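PDB 2Q0X: uncharacterized protein, which is of unknown function but adopts the alpha/beta hydrolase fold and is named as a paraflagellar rod component of Trypanosoma brucei. Local coordinates for residues Thr115-Gln120 with Tyr183-Thr188; Cys145-Pro150 with Thr199-Val204; Phe152-Cys157 with Cys208-Phe213; Ala203-Cys208 with Tyr237-Glu242; Gly245-Gly250 with Val262-Asp267. All coordinates share one frame; numbering follows the deposited sequence.

Contact 1: Thr115-Gln120 with Tyr183-Thr188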
# COMPACT_ATOMS: atom_id res chain seq x y z
N THR A 115 2.59 -15.47 -1.17
CA THR A 115 1.63 -15.87 -0.17
C THR A 115 0.25 -15.42 -0.61
O THR A 115 0.11 -14.47 -1.37
CB THR A 115 1.95 -15.22 1.20
OG1 THR A 115 2.10 -13.80 1.04
CG2 THR A 115 3.21 -15.84 1.81
N SER A 116 -0.76 -16.11 -0.10
CA SER A 116 -2.17 -15.71 -0.29
C SER A 116 -2.55 -15.61 -1.79
O SER A 116 -2.17 -16.47 -2.59
CB SER A 116 -2.44 -14.39 0.46
OG SER A 116 -3.81 -14.10 0.47
N THR A 117 -3.28 -14.56 -2.20
CA THR A 117 -3.63 -14.38 -3.62
C THR A 117 -2.46 -13.91 -4.53
O THR A 117 -2.65 -13.74 -5.75
CB THR A 117 -4.84 -13.45 -3.78
OG1 THR A 117 -4.52 -12.13 -3.34
CG2 THR A 117 -6.09 -14.01 -3.01
N GLY A 118 -1.27 -13.70 -3.94
CA GLY A 118 -0.06 -13.44 -4.70
C GLY A 118 0.32 -14.60 -5.60
O GLY A 118 0.93 -14.41 -6.66
N THR A 119 -0.06 -15.80 -5.18
CA THR A 119 0.16 -16.98 -5.96
C THR A 119 -0.50 -16.95 -7.34
O THR A 119 0.00 -17.57 -8.28
CB THR A 119 -0.24 -18.29 -5.22
OG1 THR A 119 -1.65 -18.33 -5.07
CG2 THR A 119 0.41 -18.41 -3.88
N GLN A 120 -1.64 -16.26 -7.45
CA GLN A 120 -2.29 -16.04 -8.74
C GLN A 120 -1.35 -15.39 -9.74
O GLN A 120 -1.40 -15.69 -10.96
CB GLN A 120 -3.48 -15.10 -8.56
CG GLN A 120 -4.37 -14.99 -9.81
CD GLN A 120 -5.60 -14.16 -9.61
OE1 GLN A 120 -5.61 -13.25 -8.78
NE2 GLN A 120 -6.65 -14.45 -10.38
N TYR A 183 -16.58 -15.04 -1.65
CA TYR A 183 -15.20 -15.50 -1.44
C TYR A 183 -14.79 -15.22 -0.01
O TYR A 183 -15.43 -14.41 0.64
CB TYR A 183 -14.23 -14.81 -2.43
CG TYR A 183 -12.99 -15.64 -2.74
CD1 TYR A 183 -13.10 -16.86 -3.36
CD2 TYR A 183 -11.73 -15.19 -2.38
CE1 TYR A 183 -11.98 -17.62 -3.65
CE2 TYR A 183 -10.60 -15.94 -2.66
CZ TYR A 183 -10.73 -17.16 -3.29
OH TYR A 183 -9.61 -17.90 -3.57
N ASP A 184 -13.74 -15.88 0.47
CA ASP A 184 -13.31 -15.74 1.87
C ASP A 184 -12.17 -14.74 2.08
O ASP A 184 -12.31 -13.78 2.81
CB ASP A 184 -12.95 -17.10 2.49
CG ASP A 184 -12.10 -17.98 1.59
OD1 ASP A 184 -11.68 -17.51 0.52
OD2 ASP A 184 -11.86 -19.15 1.95
N ILE A 185 -11.03 -14.97 1.43
CA ILE A 185 -9.89 -14.08 1.53
C ILE A 185 -10.28 -12.75 0.84
O ILE A 185 -10.98 -12.78 -0.17
CB ILE A 185 -8.66 -14.73 0.85
CG1 ILE A 185 -8.21 -15.96 1.67
CG2 ILE A 185 -7.52 -13.72 0.68
CD1 ILE A 185 -7.23 -16.84 0.94
N PRO A 186 -9.86 -11.60 1.40
CA PRO A 186 -10.16 -10.33 0.73
C PRO A 186 -9.59 -10.20 -0.68
O PRO A 186 -8.40 -10.43 -0.91
CB PRO A 186 -9.57 -9.27 1.67
CG PRO A 186 -9.45 -9.93 2.98
CD PRO A 186 -9.15 -11.38 2.68
N ILE A 187 -10.45 -9.83 -1.62
CA ILE A 187 -10.11 -9.84 -3.04
C ILE A 187 -11.07 -8.95 -3.82
O ILE A 187 -12.28 -8.88 -3.51
CB ILE A 187 -10.14 -11.29 -3.61
CG1 ILE A 187 -9.61 -11.34 -5.05
CG2 ILE A 187 -11.55 -11.89 -3.52
CD1 ILE A 187 -9.13 -12.72 -5.49
N THR A 188 -10.55 -8.24 -4.83
CA THR A 188 -11.40 -7.39 -5.65
C THR A 188 -12.04 -8.23 -6.76
O THR A 188 -11.45 -9.21 -7.20
CB THR A 188 -10.63 -6.18 -6.26
OG1 THR A 188 -9.55 -6.64 -7.08
CG2 THR A 188 -10.10 -5.27 -5.18
O HOH W 1 -6.54 -10.43 -2.79
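Chi1 of -171° carries Ser116 OG beside its own carbonyl carbon, and CG2 of Ile185 is turned the same way, so that the hydroxyl and the methyl branch come together at the nucleophile elbow of the alpha/beta hydrolase fold. The elbow is the sharp turn between strand 110-115 and helix 119-128, and Ser116 holds its strained positive-phi conformation (57°, -136°). In hydrolases of this fold that position carries the nucleophile; here the role remains open, since the function is unknown. Ser116 OG lies 3.7 Å from Ile185 CG2, a polar atom resting on an apolar branch. The same methyl is 4.0 Å from CG2 of Thr117, and the two side chains run past each other in opposite directions. Thr117 CG2 also reaches the tip of Ile187, 4.1 Å from its CD1, so one threonine methyl touches both isoleucines. The loop before helix 189-193 supplies both of them. Just before the turn, Thr115 OG1 is hydrogen-bonded to Glu49 and Trp43. A water bridges the two segments by polar bonds: it accepts from Thr117 OG1 at 2.7 Å and donates to the carbonyl O of Pro186 at 2.6 Å.

Contact 2: Cys145-Pro150 with Thr199-Val204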
# COMPACT_ATOMS: atom_id res chain seq x y z
N CYS A 145 -8.96 -25.25 2.54
CA CYS A 145 -10.12 -25.78 3.25
C CYS A 145 -10.70 -27.00 2.51
O CYS A 145 -10.24 -27.37 1.43
CB CYS A 145 -11.18 -24.68 3.37
SG CYS A 145 -11.84 -24.12 1.79
N ASP A 146 -11.72 -27.63 3.09
CA ASP A 146 -12.44 -28.71 2.43
C ASP A 146 -13.04 -28.20 1.12
O ASP A 146 -13.75 -27.21 1.13
CB ASP A 146 -13.54 -29.26 3.35
CG ASP A 146 -14.13 -30.58 2.87
OD1 ASP A 146 -14.21 -30.83 1.64
OD2 ASP A 146 -14.55 -31.37 3.73
N PRO A 147 -12.76 -28.87 -0.02
CA PRO A 147 -13.34 -28.49 -1.32
C PRO A 147 -14.86 -28.46 -1.36
O PRO A 147 -15.44 -27.74 -2.18
CB PRO A 147 -12.81 -29.56 -2.27
CG PRO A 147 -11.59 -30.07 -1.64
CD PRO A 147 -11.82 -30.01 -0.16
N GLU A 148 -15.50 -29.23 -0.47
CA GLU A 148 -16.95 -29.27 -0.38
C GLU A 148 -17.53 -28.13 0.45
O GLU A 148 -18.74 -28.05 0.63
CB GLU A 148 -17.42 -30.63 0.18
CG GLU A 148 -16.97 -31.83 -0.67
CD GLU A 148 -17.27 -31.65 -2.16
OE1 GLU A 148 -18.42 -31.24 -2.49
OE2 GLU A 148 -16.38 -31.93 -3.01
N ASN A 149 -16.66 -27.25 0.95
CA ASN A 149 -17.05 -25.93 1.44
C ASN A 149 -17.94 -25.23 0.39
O ASN A 149 -17.63 -25.27 -0.78
CB ASN A 149 -15.78 -25.13 1.71
CG ASN A 149 -16.04 -23.81 2.38
OD1 ASN A 149 -16.53 -22.85 1.76
ND2 ASN A 149 -15.67 -23.72 3.65
N PRO A 150 -19.04 -24.59 0.82
CA PRO A 150 -19.98 -24.04 -0.18
C PRO A 150 -19.39 -23.00 -1.16
O PRO A 150 -19.98 -22.74 -2.20
CB PRO A 150 -21.09 -23.41 0.69
CG PRO A 150 -20.45 -23.18 2.02
CD PRO A 150 -19.48 -24.31 2.20
N THR A 199 -5.71 -18.60 -5.51
CA THR A 199 -4.92 -19.18 -4.42
C THR A 199 -4.61 -20.63 -4.72
O THR A 199 -5.03 -21.17 -5.72
CB THR A 199 -5.70 -19.11 -3.08
OG1 THR A 199 -6.91 -19.89 -3.20
CG2 THR A 199 -6.05 -17.63 -2.73
N LEU A 200 -3.85 -21.25 -3.83
CA LEU A 200 -3.56 -22.68 -3.90
C LEU A 200 -4.79 -23.57 -3.76
O LEU A 200 -4.75 -24.74 -4.16
CB LEU A 200 -2.53 -23.05 -2.86
CG LEU A 200 -1.13 -22.50 -3.13
CD1 LEU A 200 -0.16 -23.14 -2.18
CD2 LEU A 200 -0.71 -22.74 -4.55
N GLN A 201 -5.89 -23.06 -3.18
CA GLN A 201 -7.15 -23.80 -3.22
C GLN A 201 -7.53 -24.16 -4.66
O GLN A 201 -7.78 -25.32 -4.98
CB GLN A 201 -8.28 -23.02 -2.56
CG GLN A 201 -9.55 -23.82 -2.28
CD GLN A 201 -9.41 -24.76 -1.11
OE1 GLN A 201 -8.59 -24.53 -0.22
NE2 GLN A 201 -10.23 -25.83 -1.09
N GLU A 202 -7.57 -23.16 -5.54
CA GLU A 202 -7.96 -23.39 -6.93
C GLU A 202 -6.83 -24.04 -7.76
O GLU A 202 -7.08 -24.90 -8.59
CB GLU A 202 -8.38 -22.07 -7.59
CG GLU A 202 -9.63 -21.44 -6.94
CD GLU A 202 -9.32 -20.31 -5.97
OE1 GLU A 202 -8.23 -20.30 -5.35
OE2 GLU A 202 -10.21 -19.44 -5.81
N ALA A 203 -5.59 -23.61 -7.50
CA ALA A 203 -4.43 -24.08 -8.27
C ALA A 203 -4.03 -25.53 -7.96
O ALA A 203 -3.59 -26.24 -8.85
CB ALA A 203 -3.26 -23.15 -8.05
N VAL A 204 -4.19 -25.96 -6.70
CA VAL A 204 -3.66 -27.26 -6.28
C VAL A 204 -4.69 -28.14 -5.54
O VAL A 204 -4.93 -29.27 -5.92
CB VAL A 204 -2.39 -27.07 -5.41
CG1 VAL A 204 -1.96 -28.38 -4.75
CG2 VAL A 204 -1.25 -26.50 -6.24
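Cys145 and Gln201 bring their CA atoms to 7.4 Å, where the loop backbone, still extended at Cys145, is about to fold into a type I turn from Asp146 to Asn149 and the other segment enters its helix. Gln201 carries the contact with both ends of its amide. Its OE1 accepts from Cys145 N at 2.9 Å, while its NE2 donates to Cys145 O at 3.0 Å along a nearly straight N-H line of 165°. The amide thus takes both the N-H and the C=O of one residue, NE2 standing above the carbonyl plane, and two bonds fix its rotation. A bend at chi2 (75°) turns the amide toward the loop; Cys145 SG lies alongside, 3.7 Å from Gln201 NE2. NE2 has a further acceptor in Asn206 OD1. Each segment is braced within itself: Asp146 OD1 takes the N-H of Glu148 in an Asx turn, and Thr199 and Glu202 form a capping box, with Glu202 OE1 receiving both the N-H and the hydroxyl of Thr199. Pro147 packs on Trp205, Asn206 and Ile209 farther along helix 200-209, whose Leu200 and Val204 rest on strand 227-232. The contact thereby pins the loop leaving strand 135-143 to the start of that helix.

Contact 3: Phe152-Cys157 with Cys208-Phe213; sequences FTPEGC and CIRKEF
The guanidinium of Arg210 meets the backbone of Phe152: both of its terminal nitrogens converge on the one carbonyl oxygen. NH1 donates to Phe152 O at 2.9 Å, bent to 138°, and Arg210 NH2 adds a weak bond to Phe152 O at 3.1 Å. The oxygen sits at the edge of the guanidinium, near its plane, an approach that lets two N-H groups share it at the cost of straightness. Beside it Arg210 NH2 lies 3.7 Å from Thr153 CA and 3.9 Å from Pro154 CD, so the guanidinium rests against the first turn of helix 154-170. Arg210 reaches that far because its chain is extended from CG to NE. NH2 has further, weak partners in Pro147 O and, as a long ion pair, Glu148. The second shell consists of two helix ends. Thr153, next after Phe152, is the N-cap of helix 154-170, its OG1 accepting from Gly156 N at 3.3 Å. Arg210 is the first residue past helix 200-209, and a Schellman motif with Lys211 as its C-prime residue closes that helix. The Phe152 ring leads away to pack on Gln201, Glu202 and Asn206. The arginine charge is thus probably met mainly by neutral backbone carbonyl oxygens, with only a long, weak pairing to a carboxylate.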
# COMPACT_ATOMS: atom_id res chain seq x y z
N PHE A 152 -16.46 -23.54 -2.70
CA PHE A 152 -15.67 -24.28 -3.69
C PHE A 152 -16.35 -25.51 -4.28
O PHE A 152 -15.78 -26.22 -5.08
CB PHE A 152 -14.29 -24.62 -3.11
CG PHE A 152 -13.50 -23.41 -2.74
CD1 PHE A 152 -12.99 -22.58 -3.74
CD2 PHE A 152 -13.31 -23.06 -1.41
CE1 PHE A 152 -12.30 -21.46 -3.43
CE2 PHE A 152 -12.61 -21.91 -1.08
CZ PHE A 152 -12.10 -21.10 -2.10
N THR A 153 -17.59 -25.77 -3.89
CA THR A 153 -18.43 -26.71 -4.62
C THR A 153 -18.63 -26.18 -6.05
O THR A 153 -18.56 -24.96 -6.28
CB THR A 153 -19.81 -26.88 -3.97
OG1 THR A 153 -20.50 -25.62 -3.99
CG2 THR A 153 -19.70 -27.38 -2.53
N PRO A 154 -18.90 -27.07 -7.03
CA PRO A 154 -19.15 -26.65 -8.42
C PRO A 154 -20.10 -25.46 -8.54
O PRO A 154 -19.86 -24.57 -9.37
CB PRO A 154 -19.78 -27.90 -9.05
CG PRO A 154 -19.13 -29.04 -8.31
CD PRO A 154 -18.96 -28.54 -6.88
N GLU A 155 -21.16 -25.45 -7.73
CA GLU A 155 -22.18 -24.40 -7.74
C GLU A 155 -21.68 -23.06 -7.19
O GLU A 155 -21.95 -22.01 -7.77
CB GLU A 155 -23.43 -24.84 -6.96
N GLY A 156 -20.97 -23.10 -6.07
CA GLY A 156 -20.41 -21.90 -5.46
C GLY A 156 -19.36 -21.25 -6.34
O GLY A 156 -19.19 -20.03 -6.31
N CYS A 157 -18.66 -22.07 -7.13
CA CYS A 157 -17.74 -21.57 -8.15
C CYS A 157 -18.48 -20.86 -9.27
O CYS A 157 -18.08 -19.78 -9.70
CB CYS A 157 -16.90 -22.70 -8.74
SG CYS A 157 -15.74 -23.44 -7.58
N CYS A 208 -6.55 -31.41 -7.27
CA CYS A 208 -5.91 -32.65 -6.84
C CYS A 208 -6.89 -33.58 -6.15
O CYS A 208 -6.95 -34.75 -6.46
CB CYS A 208 -4.73 -32.39 -5.89
SG CYS A 208 -3.19 -31.95 -6.68
N ILE A 209 -7.66 -33.06 -5.19
CA ILE A 209 -8.69 -33.86 -4.49
C ILE A 209 -9.78 -34.36 -5.47
O ILE A 209 -10.30 -35.48 -5.31
CB ILE A 209 -9.37 -33.05 -3.34
CG1 ILE A 209 -8.35 -32.55 -2.30
CG2 ILE A 209 -10.49 -33.88 -2.65
CD1 ILE A 209 -7.45 -33.62 -1.71
N ARG A 210 -10.11 -33.55 -6.47
CA ARG A 210 -11.12 -33.91 -7.47
C ARG A 210 -10.58 -34.57 -8.76
O ARG A 210 -11.32 -34.74 -9.73
CB ARG A 210 -11.93 -32.67 -7.84
CG ARG A 210 -12.99 -32.33 -6.83
CD ARG A 210 -13.38 -30.89 -6.94
NE ARG A 210 -14.50 -30.58 -6.07
CZ ARG A 210 -14.75 -29.40 -5.51
NH1 ARG A 210 -13.95 -28.37 -5.73
NH2 ARG A 210 -15.82 -29.26 -4.73
N LYS A 211 -9.29 -34.90 -8.77
CA LYS A 211 -8.62 -35.54 -9.91
C LYS A 211 -8.84 -34.80 -11.24
O LYS A 211 -8.92 -35.43 -12.31
CB LYS A 211 -9.02 -37.02 -10.01
CG LYS A 211 -8.21 -37.96 -9.06
CD LYS A 211 -9.00 -38.53 -7.87
CE LYS A 211 -9.65 -39.87 -8.18
NZ LYS A 211 -9.69 -40.82 -7.01
N GLU A 212 -8.94 -33.48 -11.17
CA GLU A 212 -9.10 -32.63 -12.35
C GLU A 212 -7.72 -32.30 -12.88
O GLU A 212 -7.23 -31.19 -12.70
CB GLU A 212 -9.85 -31.35 -12.01
CG GLU A 212 -11.31 -31.55 -11.68
CD GLU A 212 -11.89 -30.44 -10.80
OE1 GLU A 212 -11.13 -29.54 -10.35
OE2 GLU A 212 -13.11 -30.49 -10.53
N PHE A 213 -7.11 -33.26 -13.56
CA PHE A 213 -5.70 -33.16 -13.90
C PHE A 213 -5.39 -32.24 -15.07
O PHE A 213 -4.30 -31.69 -15.14
CB PHE A 213 -5.11 -34.55 -14.07
CG PHE A 213 -5.05 -35.34 -12.78
CD1 PHE A 213 -4.51 -34.77 -11.64
CD2 PHE A 213 -5.51 -36.64 -12.71
CE1 PHE A 213 -4.44 -35.47 -10.44
CE2 PHE A 213 -5.44 -37.35 -11.51
CZ PHE A 213 -4.89 -36.77 -10.39

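Contact 4: Ala203-Cys208 with Tyr237-Glu242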
# COMPACT_ATOMS: atom_id res chain seq x y z
N ALA A 203 -5.59 -23.61 -7.50
CA ALA A 203 -4.43 -24.08 -8.27
C ALA A 203 -4.03 -25.53 -7.96
O ALA A 203 -3.59 -26.24 -8.85
CB ALA A 203 -3.26 -23.15 -8.05
N VAL A 204 -4.19 -25.96 -6.70
CA VAL A 204 -3.66 -27.26 -6.28
C VAL A 204 -4.69 -28.14 -5.54
O VAL A 204 -4.93 -29.27 -5.92
CB VAL A 204 -2.39 -27.07 -5.41
CG1 VAL A 204 -1.96 -28.38 -4.75
CG2 VAL A 204 -1.25 -26.50 -6.24
N TRP A 205 -5.29 -27.61 -4.49
CA TRP A 205 -6.06 -28.43 -3.56
C TRP A 205 -7.30 -29.02 -4.22
O TRP A 205 -7.46 -30.25 -4.28
CB TRP A 205 -6.46 -27.61 -2.33
CG TRP A 205 -6.78 -28.45 -1.14
CD1 TRP A 205 -7.99 -28.65 -0.59
CD2 TRP A 205 -5.84 -29.22 -0.37
NE1 TRP A 205 -7.89 -29.50 0.48
CE2 TRP A 205 -6.58 -29.86 0.64
CE3 TRP A 205 -4.46 -29.41 -0.43
CZ2 TRP A 205 -5.97 -30.70 1.59
CZ3 TRP A 205 -3.85 -30.24 0.51
CH2 TRP A 205 -4.61 -30.87 1.51
N ASN A 206 -8.16 -28.13 -4.71
CA ASN A 206 -9.38 -28.56 -5.41
C ASN A 206 -9.13 -29.53 -6.56
O ASN A 206 -9.67 -30.64 -6.55
CB ASN A 206 -10.19 -27.33 -5.86
CG ASN A 206 -10.89 -26.63 -4.70
OD1 ASN A 206 -10.90 -27.13 -3.56
ND2 ASN A 206 -11.50 -25.49 -4.98
N PRO A 207 -8.31 -29.15 -7.56
CA PRO A 207 -8.09 -30.10 -8.66
C PRO A 207 -7.43 -31.42 -8.27
O PRO A 207 -7.73 -32.44 -8.88
CB PRO A 207 -7.22 -29.31 -9.64
CG PRO A 207 -6.65 -28.17 -8.84
CD PRO A 207 -7.61 -27.87 -7.78
N CYS A 208 -6.55 -31.41 -7.27
CA CYS A 208 -5.91 -32.65 -6.84
C CYS A 208 -6.89 -33.58 -6.15
O CYS A 208 -6.95 -34.75 -6.46
CB CYS A 208 -4.73 -32.39 -5.89
SG CYS A 208 -3.19 -31.95 -6.68
N TYR A 237 -10.27 -28.37 10.04
CA TYR A 237 -10.16 -29.15 8.82
C TYR A 237 -9.11 -30.25 8.99
O TYR A 237 -7.96 -29.99 9.31
CB TYR A 237 -9.86 -28.24 7.63
CG TYR A 237 -9.75 -28.98 6.33
CD1 TYR A 237 -10.68 -29.96 5.98
CD2 TYR A 237 -8.71 -28.69 5.43
CE1 TYR A 237 -10.57 -30.64 4.78
CE2 TYR A 237 -8.60 -29.37 4.23
CZ TYR A 237 -9.53 -30.34 3.92
OH TYR A 237 -9.42 -30.99 2.74
N LYS A 238 -9.53 -31.50 8.81
CA LYS A 238 -8.69 -32.66 9.04
C LYS A 238 -8.57 -33.45 7.73
O LYS A 238 -9.34 -34.39 7.51
CB LYS A 238 -9.28 -33.53 10.14
CG LYS A 238 -9.41 -32.84 11.50
N PRO A 239 -7.63 -33.06 6.86
CA PRO A 239 -7.45 -33.84 5.62
C PRO A 239 -6.92 -35.24 5.92
O PRO A 239 -5.94 -35.38 6.66
CB PRO A 239 -6.42 -33.03 4.83
CG PRO A 239 -5.76 -32.12 5.81
CD PRO A 239 -6.71 -31.92 6.95
N SER A 240 -7.59 -36.25 5.37
CA SER A 240 -7.21 -37.64 5.53
C SER A 240 -5.85 -37.93 4.93
O SER A 240 -5.33 -37.16 4.11
CB SER A 240 -8.25 -38.54 4.89
OG SER A 240 -8.53 -38.14 3.56
N ASP A 241 -5.27 -39.06 5.33
CA ASP A 241 -3.99 -39.52 4.78
C ASP A 241 -4.11 -39.71 3.26
O ASP A 241 -3.18 -39.39 2.51
CB ASP A 241 -3.56 -40.84 5.43
CG ASP A 241 -3.33 -40.71 6.93
OD1 ASP A 241 -3.11 -39.58 7.39
OD2 ASP A 241 -3.36 -41.75 7.63
N GLU A 242 -5.28 -40.22 2.86
CA GLU A 242 -5.62 -40.48 1.46
C GLU A 242 -5.60 -39.20 0.63
O GLU A 242 -4.96 -39.15 -0.42
CB GLU A 242 -7.01 -41.15 1.39
CG GLU A 242 -7.45 -41.62 -0.00
CD GLU A 242 -8.89 -42.13 -0.02
OE1 GLU A 242 -9.79 -41.33 -0.36
OE2 GLU A 242 -9.13 -43.31 0.33
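Trp205 NE1 donates to Tyr237 OH at 3.1 Å, with an N-H...O angle of 150°. The oxygen lies in the plane of the indole, directly off its edge, as an indole N-H prefers. The rings themselves meet rim to rim: the five-membered ring of Trp205 and the phenol stand 5.9 Å apart at their centroids with planes at 79°, neither lying over the face of the other. The NE1-CE2-CZ2 side of the indole meets the tyrosine, Trp205 CZ2 touching Tyr237 CE2 and, also at 4.0 Å, Pro239 CB. Pro239 does double duty, since its CD sits 4.0 Å above the centre of the Tyr237 ring and covers that face. Chi1 of -158° sends the indole out of the helix toward Tyr237 and Pro239, and it also packs on Val247 and Leu231. The helix is irregular here, widened to a pi-type turn at 203-205 and kinked at Pro207. Helix 200-209 belongs to the insertion between strands 135-143 and 227-232, the place where alpha/beta hydrolases commonly carry their cap; the contact fastens it to the loop that follows strand 227-232.

Contact 5: Gly245-Gly250 with Val262-Asp267; sequences GTVLEG and VSYFND
In the beta-alpha-beta unit made of strand 227-232, helix 241-254 and strand 260-264, Leu248 of the helix packs on Val262 of the second, parallel strand. Their CA atoms are 6.7 Å apart, and the side chains pass in opposite directions. Leu248 CD1 does the touching, 4.0 Å from Val262 CG2 and 4.1 Å from Val262 CB. Chi1 of -175° sets CG of Leu248 anti to its N and lets the branch end come nearer the strand than its first bond suggests. Two residues on along the strand, Tyr264 points its hydroxyl at the helix: OH lies 4.2 Å from Val247 CG1, a loose van der Waals contact of the hydroxyl on a methyl. The interface is purely van der Waals, with a valine and a leucine of the helix set over two residues of the strand. Val247 and Tyr264 both pack on Trp205 of helix 200-209 as well, while Val262 and Tyr264 lean on Leu231 of strand 227-232; strand 260-264 ends the sheet within this chain, helix 241-254 lying against one face.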
# COMPACT_ATOMS: atom_id res chain seq x y z
N GLY A 245 -2.15 -37.84 0.35
CA GLY A 245 -1.52 -38.68 -0.66
C GLY A 245 -1.90 -38.32 -2.09
O GLY A 245 -1.04 -38.31 -2.97
N THR A 246 -3.18 -38.05 -2.33
CA THR A 246 -3.67 -37.69 -3.67
C THR A 246 -3.12 -36.33 -4.09
O THR A 246 -2.83 -36.12 -5.28
CB THR A 246 -5.22 -37.63 -3.72
OG1 THR A 246 -5.76 -38.92 -3.41
CG2 THR A 246 -5.72 -37.21 -5.09
N VAL A 247 -3.01 -35.41 -3.14
CA VAL A 247 -2.43 -34.10 -3.41
C VAL A 247 -0.93 -34.23 -3.74
O VAL A 247 -0.45 -33.63 -4.72
CB VAL A 247 -2.66 -33.11 -2.23
CG1 VAL A 247 -1.82 -31.86 -2.40
CG2 VAL A 247 -4.18 -32.76 -2.11
N LEU A 248 -0.20 -35.01 -2.95
CA LEU A 248 1.22 -35.26 -3.22
C LEU A 248 1.42 -35.91 -4.60
O LEU A 248 2.27 -35.49 -5.39
CB LEU A 248 1.82 -36.14 -2.12
CG LEU A 248 3.33 -36.40 -2.19
CD1 LEU A 248 4.11 -35.09 -2.18
CD2 LEU A 248 3.77 -37.33 -1.04
N GLU A 249 0.61 -36.92 -4.89
CA GLU A 249 0.62 -37.58 -6.19
C GLU A 249 0.31 -36.64 -7.36
O GLU A 249 1.00 -36.69 -8.40
CB GLU A 249 -0.37 -38.75 -6.17
CG GLU A 249 -0.37 -39.55 -7.44
CD GLU A 249 -1.37 -40.68 -7.42
OE1 GLU A 249 -1.52 -41.33 -6.36
OE2 GLU A 249 -1.97 -40.92 -8.48
N GLY A 250 -0.71 -35.81 -7.21
CA GLY A 250 -1.10 -34.87 -8.26
C GLY A 250 -0.05 -33.83 -8.57
O GLY A 250 0.22 -33.52 -9.73
N VAL A 262 6.20 -30.76 -0.97
CA VAL A 262 4.92 -30.36 -0.42
C VAL A 262 5.00 -30.51 1.09
O VAL A 262 5.14 -31.62 1.60
CB VAL A 262 3.74 -31.18 -0.99
CG1 VAL A 262 2.43 -30.71 -0.39
CG2 VAL A 262 3.71 -31.10 -2.54
N SER A 263 4.94 -29.38 1.80
CA SER A 263 5.07 -29.38 3.27
C SER A 263 3.85 -28.73 3.91
O SER A 263 3.26 -27.78 3.35
CB SER A 263 6.33 -28.63 3.72
OG SER A 263 7.52 -29.29 3.31
N TYR A 264 3.50 -29.26 5.07
CA TYR A 264 2.41 -28.78 5.88
C TYR A 264 2.94 -28.01 7.11
O TYR A 264 3.94 -28.39 7.71
CB TYR A 264 1.53 -29.97 6.29
CG TYR A 264 0.76 -30.52 5.10
CD1 TYR A 264 1.30 -31.50 4.28
CD2 TYR A 264 -0.49 -30.01 4.78
CE1 TYR A 264 0.59 -31.99 3.16
CE2 TYR A 264 -1.21 -30.49 3.68
CZ TYR A 264 -0.67 -31.48 2.89
OH TYR A 264 -1.38 -31.92 1.80
N PHE A 265 2.26 -26.90 7.43
CA PHE A 265 2.70 -26.00 8.50
C PHE A 265 1.60 -25.81 9.54
O PHE A 265 0.42 -25.74 9.20
CB PHE A 265 3.17 -24.67 7.90
CG PHE A 265 4.33 -24.86 6.97
CD1 PHE A 265 4.14 -25.32 5.68
CD2 PHE A 265 5.63 -24.66 7.43
CE1 PHE A 265 5.21 -25.55 4.84
CE2 PHE A 265 6.70 -24.89 6.59
CZ PHE A 265 6.49 -25.33 5.29
N ASN A 266 2.02 -25.72 10.80
CA ASN A 266 1.09 -25.57 11.92
C ASN A 266 0.73 -24.10 12.14
O ASN A 266 0.67 -23.64 13.27
CB ASN A 266 1.68 -26.21 13.19
CG ASN A 266 2.01 -27.68 13.01
OD1 ASN A 266 1.13 -28.50 12.73
ND2 ASN A 266 3.28 -28.03 13.13
N ASP A 267 0.47 -23.37 11.06
CA ASP A 267 -0.01 -22.00 11.11
C ASP A 267 -1.34 -21.95 11.82
O ASP A 267 -2.16 -22.83 11.64
CB ASP A 267 -0.21 -21.46 9.68
CG ASP A 267 1.09 -21.33 8.90
OD1 ASP A 267 2.18 -21.46 9.49
OD2 ASP A 267 1.02 -21.11 7.69

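From the N terminus, contact 1 opens at the end of strand 110-115, contact 2 after strand 135-143 and contact 3 at the start of helix 154-170. They close in the same order, at 183-188, 199-204 and 208-213, so each crosses the other two. Contact 4 begins where contact 2 ends, sharing Ala203 and Val204, crosses contact 3, with which it shares Cys208, and closes beyond strand 227-232. Contact 5, in series after it, closes the short loop from helix 241-254 to strand 260-264. Helix 200-209 serves contacts 2, 3 and 4, tying the insertion after strand 135-143 to the loop after strand 227-232, while contact 5 joins helix 241-254 to the edge strand 260-264.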